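Local coordinates for tailspike protein (Acinetobacter phage vB_ApiP_P1, PDB 6E1R) that probably recognises and cleaves the surface polysaccharide of Acinetobacter baumannii, as a trimeric phage tailspike with a right-handed parallel beta-helix body, at residues N19-V22 against E23-L27. Numbering follows the deposited sequence.
Sequences NSKV and ELEGL
Ser20 meets Glu23 at the start of the short helix 21-25, the helix of a beta-alpha-beta crossover between the parallel strands 16-18 and 34-37: as N-cap residue, it accepts a weak capping bond on its OG from Glu23 N, 3.4 Å away, with an angle at the hydrogen of 153°. The hydroxyl reaches that N-H because OG lies between the backbone N and the carbonyl carbon of Ser20 (chi1 64°), turned back over the first turn. Lys21 O accepts a sound bond from Glu25 N at 3.1 Å and a weaker, more bent one from Leu24 N at 3.0 Å.

On the flank of this turn Lys21 and Glu25, four residues apart, form a stretched salt bridge, NZ to OE1 3.4 Å. The lysine chain leaves anti to its backbone N, bends at chi2 (-109°) and then runs out straight to the carboxylate. Glu25 folds back along the helix, its CG 3.3 Å from Val22 O, and its side chain lies beside that of Val22, pointing the same way. The two carboxylate oxygens thus have different surroundings: OE1 faces the ammonium group and also takes a weak hydrogen bond from Asn61 ND2, whereas OE2 is turned away from the lysine.

Further out, Ile67 of strand 66-67 touches the side chains of Lys21, Leu24 and Glu25, and Asn68 ND2 bonds to Glu25 O. The helix thereby packs within the small domain at the N-terminal end of this fragment, ahead of the beta-helix and far from the chain's centre; Asn19 there packs on Lys52 of a neighbouring subunit. On the Val22 side of the glutamate, Glu25 OE2 lies 3.4 Å from Val22 CA and 3.7 Å from the methyl CG1 of Val22.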
ATOM      1  N   ASN A  19      10.720   1.269  55.004  1.00 68.89           N
ATOM      2  CA  ASN A  19      11.579   0.843  53.908  1.00 69.29           C
ATOM      3  C   ASN A  19      11.106  -0.429  53.214  1.00 69.54           C
ATOM      4  O   ASN A  19      11.743  -0.857  52.246  1.00 69.69           O
ATOM      5  CB  ASN A  19      13.020   0.659  54.404  1.00 69.93           C
ATOM      6  CG  ASN A  19      13.149  -0.445  55.433  1.00 74.72           C
ATOM      7  OD1 ASN A  19      12.155  -0.950  55.949  1.00 76.24           O
ATOM      8  ND2 ASN A  19      14.385  -0.825  55.739  1.00 77.69           N
ATOM      9  N   SER A  20      10.018  -1.046  53.672  1.00 65.62           N
ATOM     10  CA  SER A  20       9.562  -2.293  53.072  1.00 60.67           C
ATOM     11  C   SER A  20       8.080  -2.477  53.368  1.00 58.90           C
ATOM     12  O   SER A  20       7.503  -1.795  54.218  1.00 57.20           O
ATOM     13  CB  SER A  20      10.366  -3.493  53.583  1.00 59.30           C
ATOM     14  OG  SER A  20      10.178  -3.676  54.976  1.00 62.64           O
ATOM     15  N   LYS A  21       7.476  -3.429  52.652  1.00 61.27           N
ATOM     16  CA  LYS A  21       6.065  -3.737  52.857  1.00 57.33           C
ATOM     17  C   LYS A  21       5.838  -4.465  54.175  1.00 60.27           C
ATOM     18  O   LYS A  21       4.802  -4.268  54.820  1.00 57.59           O
ATOM     19  CB  LYS A  21       5.538  -4.565  51.683  1.00 54.26           C
ATOM     20  CG  LYS A  21       4.078  -4.974  51.788  1.00 52.44           C
ATOM     21  CD  LYS A  21       3.938  -6.465  52.057  1.00 53.64           C
ATOM     22  CE  LYS A  21       2.479  -6.894  52.053  1.00 53.63           C
ATOM     23  NZ  LYS A  21       2.333  -8.371  52.182  1.00 55.15           N
ATOM     24  N   VAL A  22       6.790  -5.305  54.589  1.00 61.96           N
ATOM     25  CA  VAL A  22       6.646  -6.024  55.851  1.00 60.97           C
ATOM     26  C   VAL A  22       6.635  -5.054  57.024  1.00 63.17           C
ATOM     27  O   VAL A  22       5.948  -5.289  58.027  1.00 67.72           O
ATOM     28  CB  VAL A  22       7.766  -7.073  55.997  1.00 62.07           C
ATOM     29  CG1 VAL A  22       7.503  -7.976  57.193  1.00 64.34           C
ATOM     30  CG2 VAL A  22       7.896  -7.892  54.721  1.00 63.86           C
ATOM     31  N   GLU A  23       7.380  -3.951  56.923  1.00 63.52           N
ATOM     32  CA  GLU A  23       7.357  -2.941  57.973  1.00 65.84           C
ATOM     33  C   GLU A  23       6.091  -2.096  57.940  1.00 65.39           C
ATOM     34  O   GLU A  23       5.745  -1.480  58.954  1.00 69.69           O
ATOM     35  CB  GLU A  23       8.592  -2.039  57.876  1.00 70.68           C
ATOM     36  CG  GLU A  23       8.856  -1.226  59.138  1.00 83.78           C
ATOM     37  CD  GLU A  23      10.141  -0.426  59.071  1.00 93.05           C
ATOM     38  OE1 GLU A  23      11.102  -0.897  58.430  1.00 95.45           O
ATOM     39  OE2 GLU A  23      10.189   0.677  59.656  1.00 97.42           O
ATOM     40  N   LEU A  24       5.384  -2.063  56.810  1.00 64.51           N
ATOM     41  CA  LEU A  24       4.155  -1.284  56.731  1.00 67.09           C
ATOM     42  C   LEU A  24       2.979  -2.030  57.345  1.00 71.27           C
ATOM     43  O   LEU A  24       2.164  -1.431  58.057  1.00 73.37           O
ATOM     44  CB  LEU A  24       3.848  -0.927  55.277  1.00 64.43           C
ATOM     45  CG  LEU A  24       2.617  -0.042  55.071  1.00 63.81           C
ATOM     46  CD1 LEU A  24       2.887   1.364  55.575  1.00 54.66           C
ATOM     47  CD2 LEU A  24       2.194  -0.024  53.609  1.00 51.75           C
ATOM     48  N   GLU A  25       2.874  -3.334  57.083  1.00 77.30           N
ATOM     49  CA  GLU A  25       1.736  -4.100  57.580  1.00 80.59           C
ATOM     50  C   GLU A  25       1.770  -4.226  59.100  1.00 84.11           C
ATOM     51  O   GLU A  25       0.723  -4.175  59.756  1.00 82.09           O
ATOM     52  CB  GLU A  25       1.707  -5.474  56.908  1.00 81.45           C
ATOM     53  CG  GLU A  25       3.030  -6.225  56.928  1.00 83.08           C
ATOM     54  CD  GLU A  25       2.995  -7.491  56.090  1.00 82.69           C
ATOM     55  OE1 GLU A  25       1.934  -7.794  55.505  1.00 80.87           O
ATOM     56  OE2 GLU A  25       4.031  -8.185  56.019  1.00 83.28           O
ATOM     57  N   GLY A  26       2.961  -4.401  59.678  1.00 99.05           N
ATOM     58  CA  GLY A  26       3.083  -4.435  61.125  1.00101.62           C
ATOM     59  C   GLY A  26       2.977  -3.088  61.806  1.00101.72           C
ATOM     60  O   GLY A  26       2.806  -3.039  63.029  1.00107.45           O
ATOM     61  N   LEU A  27       3.082  -1.997  61.052  1.00 93.94           N
ATOM     62  CA  LEU A  27       3.027  -0.660  61.628  1.00 90.91           C
ATOM     63  C   LEU A  27       1.577  -0.227  61.826  1.00 83.65           C
ATOM     64  O   LEU A  27       0.748  -0.363  60.920  1.00 83.51           O
ATOM     65  CB  LEU A  27       3.785   0.326  60.736  1.00 85.56           C
ATOM     66  CG  LEU A  27       3.959   1.776  61.199  1.00 84.69           C
ATOM     67  CD1 LEU A  27       5.316   2.303  60.769  1.00 84.18           C
ATOM     68  CD2 LEU A  27       2.874   2.653  60.623  1.00 84.57           C
TER